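Local coordinates for Lin2118 protein (Listeria innocua, PDB 3OOU) that probably binds specific DNA sequences as a transcription regulator through this C-terminal AraC-type helix-turn-helix part of a longer response-regulator protein, at residues A[9-13]-A[27-31]; A[14-20]-A[57-61]; A[65-71]-A[103-108]. All blocks are in the same frame, centred on the assembly; numbering follows the deposited sequence. Where two conformers were deposited one is given.

Contact 1: residues A[9-13]-A[27-31]; sequences NVLSY and LGNDF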
loop_
_atom_site.group_PDB
_atom_site.type_symbol
_atom_site.label_atom_id
_atom_site.label_comp_id
_atom_site.label_asym_id
_atom_site.label_seq_id
_atom_site.Cartn_x
_atom_site.Cartn_y
_atom_site.Cartn_z
ATOM N N ASN A 9 10.163 -6.074 11.755
ATOM C CA ASN A 9 10.886 -4.940 11.182
ATOM C C ASN A 9 10.301 -4.448 9.858
ATOM O O ASN A 9 10.209 -3.242 9.621
ATOM C CB ASN A 9 12.373 -5.273 11.024
ATOM C CG ASN A 9 13.085 -5.395 12.356
ATOM O OD1 ASN A 9 12.776 -4.675 13.306
ATOM N ND2 ASN A 9 14.049 -6.307 12.431
ATOM N N VAL A 10 9.899 -5.391 9.009
ATOM C CA VAL A 10 9.251 -5.084 7.739
ATOM C C VAL A 10 7.894 -4.421 7.942
ATOM O O VAL A 10 7.591 -3.414 7.301
ATOM C CB VAL A 10 9.115 -6.359 6.869
ATOM C CG1 VAL A 10 8.172 -6.138 5.685
ATOM C CG2 VAL A 10 10.487 -6.802 6.387
ATOM N N LEU A 11 7.087 -4.980 8.846
ATOM C CA LEU A 11 5.773 -4.420 9.133
ATOM C C LEU A 11 5.891 -2.988 9.635
ATOM O O LEU A 11 5.158 -2.111 9.186
ATOM C CB LEU A 11 4.998 -5.292 10.129
ATOM C CG LEU A 11 4.536 -6.673 9.646
ATOM C CD1 LEU A 11 4.013 -7.502 10.806
ATOM C CD2 LEU A 11 3.483 -6.568 8.541
ATOM N N SER A 12 6.836 -2.752 10.547
ATOM C CA SER A 12 7.068 -1.412 11.075
ATOM C C SER A 12 7.595 -0.462 9.995
ATOM O O SER A 12 7.183 0.694 9.929
ATOM C CB SER A 12 8.005 -1.465 12.286
ATOM O OG SER A 12 7.404 -2.208 13.340
ATOM N N TYR A 13 8.486 -0.967 9.141
ATOM C CA TYR A 13 9.021 -0.199 8.012
ATOM C C TYR A 13 7.931 0.315 7.066
ATOM O O TYR A 13 7.980 1.464 6.619
ATOM C CB TYR A 13 10.022 -1.044 7.221
ATOM C CG TYR A 13 10.945 -0.242 6.334
ATOM C CD1 TYR A 13 12.162 0.236 6.823
ATOM C CD2 TYR A 13 10.614 0.030 5.006
ATOM C CE1 TYR A 13 13.022 0.967 6.017
ATOM C CE2 TYR A 13 11.474 0.759 4.185
ATOM C CZ TYR A 13 12.676 1.224 4.702
ATOM O OH TYR A 13 13.535 1.951 3.908
ATOM N N LEU A 27 13.127 -3.446 -0.391
ATOM C CA LEU A 27 13.225 -3.885 1.006
ATOM C C LEU A 27 14.397 -4.827 1.199
ATOM O O LEU A 27 15.131 -4.707 2.173
ATOM C CB LEU A 27 11.937 -4.560 1.463
ATOM C CG LEU A 27 10.766 -3.617 1.696
ATOM C CD1 LEU A 27 9.494 -4.427 1.717
ATOM C CD2 LEU A 27 10.922 -2.838 2.997
ATOM N N GLY A 28 14.584 -5.745 0.257
ATOM C CA GLY A 28 15.704 -6.683 0.317
ATOM C C GLY A 28 17.029 -5.948 0.313
ATOM O O GLY A 28 17.957 -6.306 1.046
ATOM N N ASN A 29 17.116 -4.911 -0.514
ATOM C CA ASN A 29 18.325 -4.103 -0.570
ATOM C C ASN A 29 18.532 -3.320 0.726
ATOM O O ASN A 29 19.641 -3.304 1.262
ATOM C CB ASN A 29 18.314 -3.189 -1.801
ATOM C CG ASN A 29 18.545 -3.957 -3.101
ATOM O OD1 ASN A 29 19.180 -5.018 -3.113
ATOM N ND2 ASN A 29 18.041 -3.415 -4.204
ATOM N N ASP A 30 17.460 -2.726 1.249
ATOM C CA ASP A 30 17.528 -1.942 2.493
ATOM C C ASP A 30 17.897 -2.808 3.699
ATOM O O ASP A 30 18.674 -2.392 4.567
ATOM C CB ASP A 30 16.198 -1.230 2.762
ATOM C CG ASP A 30 15.910 -0.109 1.767
ATOM O OD1 ASP A 30 16.843 0.359 1.079
ATOM O OD2 ASP A 30 14.737 0.308 1.679
ATOM N N PHE A 31 17.352 -4.021 3.740
ATOM C CA PHE A 31 17.572 -4.920 4.871
ATOM C C PHE A 31 18.736 -5.888 4.673
ATOM O O PHE A 31 19.117 -6.593 5.613
ATOM C CB PHE A 31 16.280 -5.671 5.218
ATOM C CG PHE A 31 15.297 -4.845 6.003
ATOM C CD1 PHE A 31 14.279 -4.144 5.363
ATOM C CD2 PHE A 31 15.399 -4.756 7.392
ATOM C CE1 PHE A 31 13.371 -3.376 6.094
ATOM C CE2 PHE A 31 14.498 -3.989 8.129
ATOM C CZ PHE A 31 13.480 -3.299 7.479
#
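The short helical segments 9-13 and 27-31 run at 113° to each other with axes 12.1 Å apart at closest approach, and the nearest CA atoms, those of Val10 and Leu27, are still 7.9 Å apart. At that spacing the gap is bridged by side chains, chiefly Tyr13 and Phe31. Phe31 turns an edge toward the face of Tyr13 in an offset edge-to-face pair, with ring centroids 5.4 Å apart and planes at 68°; its CE1 stands over that face near the rim. Tyr13 reaches this position because its CG lies anti to the backbone N (chi1 -161°), which carries the ring across toward helix 24-31. The two helices belong to the first half of an AraC-type DNA-binding domain, where helix 35-46 packs on both through Leu38, which touches Val10 and Leu27. Leu27 sends its CD2 methyl to within 3.5 Å of Tyr13 CD2, the leucine and tyrosine side chains running antiparallel past one another. Farther along the same ring, Tyr13 OH lies 3.0 Å from Asp30 OD2. At the margin, the methylene of Asn9 meets the phenylalanine, Asn9 CB being 3.8 Å from Phe31 CE2.

Contact 2: residues A[14-20]-A[57-61]; sequences ITEHFSE and YRVNY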
loop_
_atom_site.group_PDB
_atom_site.type_symbol
_atom_site.label_atom_id
_atom_site.label_comp_id
_atom_site.label_asym_id
_atom_site.label_seq_id
_atom_site.Cartn_x
_atom_site.Cartn_y
_atom_site.Cartn_z
ATOM N N ILE A 14 6.959 -0.543 6.760
ATOM C CA ILE A 14 5.819 -0.150 5.922
ATOM C C ILE A 14 5.117 1.093 6.479
ATOM O O ILE A 14 4.835 2.021 5.728
ATOM C CB ILE A 14 4.829 -1.329 5.689
ATOM C CG1 ILE A 14 5.480 -2.391 4.791
ATOM C CG2 ILE A 14 3.503 -0.830 5.078
ATOM C CD1 ILE A 14 4.712 -3.702 4.677
ATOM N N THR A 15 4.881 1.126 7.794
ATOM C CA THR A 15 4.212 2.251 8.454
ATOM C C THR A 15 4.978 3.571 8.291
ATOM O O THR A 15 4.380 4.643 8.173
ATOM C CB THR A 15 3.986 1.947 9.959
ATOM O OG1 THR A 15 3.346 0.672 10.098
ATOM C CG2 THR A 15 3.125 3.014 10.618
ATOM N N GLU A 16 6.308 3.484 8.301
ATOM C CA GLU A 16 7.174 4.660 8.179
ATOM C C GLU A 16 7.325 5.162 6.747
ATOM O O GLU A 16 7.581 6.351 6.525
ATOM C CB GLU A 16 8.574 4.347 8.715
ATOM C CG GLU A 16 8.610 3.571 10.015
ATOM C CD GLU A 16 8.912 4.437 11.216
ATOM O OE1 GLU A 16 8.957 5.680 11.075
ATOM O OE2 GLU A 16 9.112 3.865 12.311
ATOM N N HIS A 17 7.191 4.258 5.780
ATOM C CA HIS A 17 7.609 4.548 4.414
ATOM C C HIS A 17 6.577 4.197 3.336
ATOM O O HIS A 17 6.903 4.201 2.150
ATOM C CB HIS A 17 8.934 3.830 4.118
ATOM C CG HIS A 17 10.047 4.199 5.051
ATOM N ND1 HIS A 17 10.649 5.437 5.034
ATOM C CD2 HIS A 17 10.666 3.492 6.024
ATOM C CE1 HIS A 17 11.593 5.478 5.961
ATOM N NE2 HIS A 17 11.626 4.308 6.572
ATOM N N PHE A 18 5.337 3.914 3.734
ATOM C CA PHE A 18 4.324 3.413 2.784
ATOM C C PHE A 18 4.120 4.289 1.541
ATOM O O PHE A 18 3.736 3.783 0.482
ATOM C CB PHE A 18 2.981 3.150 3.486
ATOM C CG PHE A 18 2.218 4.398 3.828
ATOM C CD1 PHE A 18 1.267 4.909 2.944
ATOM C CD2 PHE A 18 2.452 5.071 5.027
ATOM C CE1 PHE A 18 0.568 6.070 3.247
ATOM C CE2 PHE A 18 1.754 6.228 5.342
ATOM C CZ PHE A 18 0.807 6.731 4.451
ATOM N N SER A 19 4.366 5.593 1.662
ATOM C CA SER A 19 4.145 6.510 0.541
ATOM C C SER A 19 5.291 6.567 -0.470
ATOM O O SER A 19 5.143 7.150 -1.546
ATOM C CB SER A 19 3.797 7.919 1.038
ATOM O OG SER A 19 4.963 8.651 1.362
ATOM N N GLU A 20 6.429 5.966 -0.125
ATOM C CA GLU A 20 7.545 5.949 -1.067
ATOM C C GLU A 20 7.552 4.672 -1.886
ATOM O O GLU A 20 6.816 3.726 -1.593
ATOM C CB GLU A 20 8.894 6.203 -0.382
ATOM C CG GLU A 20 9.204 5.323 0.797
ATOM C CD GLU A 20 10.457 5.766 1.522
ATOM O OE1 GLU A 20 10.340 6.425 2.577
ATOM O OE2 GLU A 20 11.560 5.470 1.022
ATOM N N TYR A 57 -2.983 -1.432 2.812
ATOM C CA TYR A 57 -2.478 -0.396 3.705
ATOM C C TYR A 57 -2.571 0.986 3.037
ATOM O O TYR A 57 -3.072 1.947 3.623
ATOM C CB TYR A 57 -1.031 -0.714 4.129
ATOM C CG TYR A 57 -0.544 0.125 5.289
ATOM C CD1 TYR A 57 -0.669 -0.329 6.601
ATOM C CD2 TYR A 57 0.027 1.382 5.076
ATOM C CE1 TYR A 57 -0.235 0.446 7.671
ATOM C CE2 TYR A 57 0.462 2.165 6.142
ATOM C CZ TYR A 57 0.334 1.688 7.435
ATOM O OH TYR A 57 0.756 2.464 8.501
ATOM N N ARG A 58 -2.118 1.059 1.789
ATOM C CA ARG A 58 -2.132 2.300 1.028
ATOM C C ARG A 58 -3.541 2.772 0.706
ATOM O O ARG A 58 -3.837 3.967 0.797
ATOM C CB ARG A 58 -1.334 2.116 -0.256
ATOM C CG ARG A 58 0.163 2.037 -0.004
ATOM C CD ARG A 58 0.918 1.698 -1.272
ATOM N NE ARG A 58 2.328 2.059 -1.130
ATOM C CZ ARG A 58 3.278 1.752 -2.008
ATOM N NH1 ARG A 58 2.984 1.042 -3.095
ATOM N NH2 ARG A 58 4.530 2.156 -1.798
ATOM N N VAL A 59 -4.414 1.835 0.339
ATOM C CA VAL A 59 -5.799 2.182 0.023
ATOM C C VAL A 59 -6.522 2.693 1.269
ATOM O O VAL A 59 -7.322 3.624 1.182
ATOM C CB VAL A 59 -6.549 1.006 -0.658
ATOM C CG1 VAL A 59 -8.050 1.266 -0.710
ATOM C CG2 VAL A 59 -6.007 0.786 -2.065
ATOM N N ASN A 60 -6.215 2.118 2.431
ATOM C CA ASN A 60 -6.824 2.608 3.670
ATOM C C ASN A 60 -6.462 4.057 3.962
ATOM O O ASN A 60 -7.298 4.815 4.437
ATOM C CB ASN A 60 -6.515 1.697 4.856
ATOM C CG ASN A 60 -7.394 0.459 4.871
ATOM O OD1 ASN A 60 -8.449 0.425 4.231
ATOM N ND2 ASN A 60 -6.959 -0.564 5.587
ATOM N N TYR A 61 -5.230 4.446 3.650
ATOM C CA TYR A 61 -4.851 5.845 3.749
ATOM C C TYR A 61 -5.615 6.699 2.734
ATOM O O TYR A 61 -6.192 7.729 3.090
ATOM C CB TYR A 61 -3.344 6.023 3.547
ATOM C CG TYR A 61 -2.917 7.449 3.782
ATOM C CD1 TYR A 61 -2.733 7.907 5.081
ATOM C CD2 TYR A 61 -2.722 8.338 2.727
ATOM C CE1 TYR A 61 -2.357 9.192 5.342
ATOM C CE2 TYR A 61 -2.335 9.666 2.985
ATOM C CZ TYR A 61 -2.156 10.069 4.311
ATOM O OH TYR A 61 -1.777 11.343 4.664
#
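An aromatic cluster of Phe18, Tyr57 and Tyr61 joins segment 14-20 to helix 50-68, the long helix that links the two helix-turn-helix halves of an AraC-type domain. Phe18 is its centre. The edge of Tyr57 points toward the Phe18 face in an offset edge-to-face pair, centroids 5.4 Å apart and planes at 64°, with Tyr57 CE2 3.7 Å from Phe18 CG. At its far end the phenylalanine puts CZ over one face of Tyr61, 3.8 Å from Tyr61 CD1, the two side chains lying nearly perpendicular. Phe18 CG sits between its own backbone N and carbonyl carbon (chi1 75°), a turn of the side chain that directs the ring at the two tyrosines. Ile14 adds a CH-pi contact: its CG2 methyl lies over the Tyr57 face, 4.2 Å from the ring centroid and 14° off the normal.

The polar grip is made by Arg58. Extended from CG to NE, it approaches Phe18 O side-on with two nitrogens: NE donates at 2.7 Å to Phe18 O in the carbonyl plane, and NH2 donates at 2.9 Å to the same oxygen from a tilted position. Both bonds lie close to the guanidinium plane, which fixes the rotation of that group against the type I turn of His17 to Glu20. Around this site, Ile14 also packs on Phe50, Tyr53 and Leu54 earlier in helix 50-68, while Arg58 touches Tyr82 in the loop between helices 73-79 and 85-96.

Contact 3: residues A[65-71]-A[103-108]; sequences ELLQTKD and YRKIHQ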
loop_
_atom_site.group_PDB
_atom_site.type_symbol
_atom_site.label_atom_id
_atom_site.label_comp_id
_atom_site.label_asym_id
_atom_site.label_seq_id
_atom_site.Cartn_x
_atom_site.Cartn_y
_atom_site.Cartn_z
ATOM N N GLU A 65 -8.023 10.074 3.146
ATOM C CA GLU A 65 -7.574 11.336 2.573
ATOM C C GLU A 65 -8.622 11.922 1.611
ATOM O O GLU A 65 -8.800 13.142 1.539
ATOM C CB GLU A 65 -6.206 11.141 1.900
ATOM C CG GLU A 65 -5.529 12.418 1.400
ATOM C CD GLU A 65 -4.929 13.284 2.491
ATOM O OE1 GLU A 65 -4.574 14.433 2.172
ATOM O OE2 GLU A 65 -4.787 12.838 3.653
ATOM N N LEU A 66 -9.342 11.043 0.916
ATOM C CA LEU A 66 -10.395 11.445 -0.024
ATOM C C LEU A 66 -11.581 12.095 0.670
ATOM O O LEU A 66 -12.336 12.857 0.058
ATOM C CB LEU A 66 -10.895 10.239 -0.818
ATOM C CG LEU A 66 -10.006 9.788 -1.972
ATOM C CD1 LEU A 66 -10.426 8.403 -2.405
ATOM C CD2 LEU A 66 -10.087 10.780 -3.136
ATOM N N LEU A 67 -11.763 11.773 1.944
ATOM C CA LEU A 67 -12.889 12.312 2.690
ATOM C C LEU A 67 -12.472 13.521 3.508
ATOM O O LEU A 67 -13.278 14.424 3.749
ATOM C CB LEU A 67 -13.495 11.236 3.590
ATOM C CG LEU A 67 -13.899 9.927 2.907
ATOM C CD1 LEU A 67 -14.526 8.992 3.919
ATOM C CD2 LEU A 67 -14.852 10.173 1.725
ATOM N N GLN A 68 -11.213 13.541 3.929
ATOM C CA GLN A 68 -10.727 14.619 4.780
ATOM C C GLN A 68 -10.336 15.859 3.998
ATOM O O GLN A 68 -10.259 16.948 4.558
ATOM C CB GLN A 68 -9.554 14.148 5.649
ATOM C CG GLN A 68 -9.948 13.177 6.755
ATOM C CD GLN A 68 -10.981 13.738 7.729
ATOM O OE1 GLN A 68 -11.137 14.956 7.879
ATOM N NE2 GLN A 68 -11.694 12.839 8.397
ATOM N N THR A 69 -10.083 15.688 2.704
ATOM C CA THR A 69 -9.662 16.796 1.858
ATOM C C THR A 69 -10.510 16.863 0.599
ATOM O O THR A 69 -11.205 15.909 0.249
ATOM C CB THR A 69 -8.174 16.674 1.430
ATOM O OG1 THR A 69 -8.033 15.615 0.473
ATOM C CG2 THR A 69 -7.267 16.409 2.633
ATOM N N LYS A 70 -10.441 18.004 -0.076
ATOM C CA LYS A 70 -11.010 18.150 -1.408
ATOM C C LYS A 70 -9.885 18.208 -2.430
ATOM O O LYS A 70 -10.068 18.681 -3.560
ATOM C CB LYS A 70 -11.893 19.394 -1.479
ATOM C CG LYS A 70 -13.255 19.186 -0.848
ATOM C CD LYS A 70 -14.045 20.488 -0.750
ATOM C CE LYS A 70 -15.547 20.218 -0.689
ATOM N NZ LYS A 70 -15.934 19.260 0.395
ATOM N N ASP A 71 -8.720 17.706 -2.024
ATOM C CA ASP A 71 -7.549 17.687 -2.880
ATOM C C ASP A 71 -7.764 16.764 -4.071
ATOM O O ASP A 71 -8.630 15.887 -4.066
ATOM C CB ASP A 71 -6.301 17.277 -2.090
ATOM C CG ASP A 71 -5.834 18.356 -1.128
ATOM O OD1 ASP A 71 -6.234 19.533 -1.282
ATOM O OD2 ASP A 71 -5.055 18.031 -0.211
ATOM N N TYR A 103 -16.572 6.314 -4.002
ATOM C CA TYR A 103 -16.355 6.266 -2.554
ATOM C C TYR A 103 -16.452 7.665 -1.953
ATOM O O TYR A 103 -17.107 7.867 -0.927
ATOM C CB TYR A 103 -14.979 5.662 -2.249
ATOM C CG TYR A 103 -14.749 5.345 -0.789
ATOM C CD1 TYR A 103 -15.084 4.096 -0.274
ATOM C CD2 TYR A 103 -14.184 6.288 0.074
ATOM C CE1 TYR A 103 -14.877 3.788 1.060
ATOM C CE2 TYR A 103 -13.984 5.998 1.418
ATOM C CZ TYR A 103 -14.327 4.742 1.903
ATOM O OH TYR A 103 -14.123 4.434 3.224
ATOM N N ARG A 104 -15.781 8.619 -2.594
ATOM C CA ARG A 104 -15.819 10.014 -2.190
ATOM C C ARG A 104 -17.251 10.548 -2.213
ATOM O O ARG A 104 -17.657 11.267 -1.301
ATOM C CB ARG A 104 -14.917 10.853 -3.092
ATOM C CG ARG A 104 -14.533 12.196 -2.509
ATOM C CD ARG A 104 -13.529 12.900 -3.388
ATOM N NE ARG A 104 -12.475 13.517 -2.591
ATOM C CZ ARG A 104 -11.426 14.165 -3.080
ATOM N NH1 ARG A 104 -11.261 14.304 -4.392
ATOM N NH2 ARG A 104 -10.537 14.685 -2.248
ATOM N N LYS A 105 -18.012 10.167 -3.243
ATOM C CA LYS A 105 -19.413 10.590 -3.389
ATOM C C LYS A 105 -20.318 10.044 -2.278
ATOM O O LYS A 105 -21.098 10.798 -1.686
ATOM C CB LYS A 105 -19.955 10.195 -4.772
ATOM C CG LYS A 105 -21.147 11.025 -5.254
ATOM C CD LYS A 105 -21.577 10.611 -6.662
ATOM C CE LYS A 105 -22.702 11.491 -7.208
ATOM N NZ LYS A 105 -22.212 12.765 -7.815
ATOM N N ILE A 106 -20.217 8.744 -2.005
ATOM C CA ILE A 106 -21.039 8.089 -0.983
ATOM C C ILE A 106 -20.757 8.634 0.422
ATOM O O ILE A 106 -21.683 8.806 1.219
ATOM C CB ILE A 106 -20.846 6.538 -0.980
ATOM C CG1 ILE A 106 -21.223 5.934 -2.339
ATOM C CG2 ILE A 106 -21.677 5.886 0.124
ATOM C CD1 ILE A 106 -20.739 4.503 -2.544
ATOM N N HIS A 107 -19.487 8.919 0.713
ATOM C CA HIS A 107 -19.054 9.131 2.098
ATOM C C HIS A 107 -18.629 10.544 2.502
ATOM O O HIS A 107 -18.500 10.827 3.694
ATOM C CB HIS A 107 -17.937 8.141 2.457
ATOM C CG HIS A 107 -18.325 6.708 2.283
ATOM N ND1 HIS A 107 -19.369 6.132 2.975
ATOM C CD2 HIS A 107 -17.814 5.734 1.494
ATOM C CE1 HIS A 107 -19.483 4.864 2.620
ATOM N NE2 HIS A 107 -18.548 4.597 1.726
ATOM N N GLN A 108 -18.393 11.424 1.534
ATOM C CA GLN A 108 -17.922 12.770 1.863
ATOM C C GLN A 108 -19.085 13.738 2.040
ATOM O O GLN A 108 -19.175 14.410 3.067
ATOM C CB GLN A 108 -16.933 13.295 0.817
ATOM C CG GLN A 108 -16.194 14.561 1.248
ATOM C CD GLN A 108 -15.226 15.072 0.193
ATOM O OE1 GLN A 108 -15.538 15.091 -0.999
ATOM N NE2 GLN A 108 -14.048 15.502 0.631
ATOM O OXT GLN A 108 -19.949 13.865 1.170
#
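The carbonyl oxygen of Asp71 is gripped end-on by both terminal nitrogens of Arg104: NH1 donates to Asp71 O at 3.1 Å, nearly along the C=O axis, and NH2 donates to it at 2.9 Å on a lone pair. Both bonds lie in the guanidinium plane. The same group turns its NE to the end of helix 50-68, where Arg104 NE donates to Leu66 O at 2.7 Å, with an N-H...O angle of 161° and again on a lone pair. A further bond runs from NH2 to Thr69 O, but this donor stands above the carbonyl plane, 53° out of it. Three backbone carbonyls thus hold one guanidinium and limit its rotation. Its chain leaves the backbone with CG anti to N and bends at chi3 (-137°), bringing the flat group across Leu66, whose CD2 methyl lies over the centre of one face, 3.6 Å from Arg104 CZ.

Gln108, the C-terminal residue, reaches the same helix end with an extended side chain; its NE2 makes weak bonds to Leu67 O and Thr69 O. Leu67 supplies the apolar part of the contact: CD1 touches Tyr103 CE2 at 3.9 Å, and CD2 meets His107 CB at 3.8 Å. The end of helix 50-68 is also bound from within, since Thr69 N and Thr69 OG1 reach Glu65 O from opposite faces of its plane. Ile76 of helix 73-79 touches Leu66, Thr69 and Arg104, and Phe92 of helix 85-96 touches Leu66. Arg104 thus donates to one carbonyl of the last helical turn, that of Leu66, and to two of the chain leaving it; the contact belongs to the second helix-turn-helix half of the AraC-type domain, whose final helix 100-107 is bonded in this way to the end of the long helix 50-68.

How the contacts relate
The three contacts are spread along an elongated helical domain. Contacts 1 and 2 share helix 6-17, their centres 13 Å apart, and their segments alternate in sequence; contact 1 ties this helix to helix 24-31, and contact 2 ties its end to helix 50-68. That long helix continues into contact 3, whose centre is 18 Å from that of contact 2 and where helix 100-107 is attached. Contacts 1 and 3 lie on opposite sides of the chain's centre, with centres 31 Å apart and nearest atoms about 17 Å apart. Near contact 3, a bound buffer molecule, probably from crystallisation, lies about 6 Å from the side chain of His107.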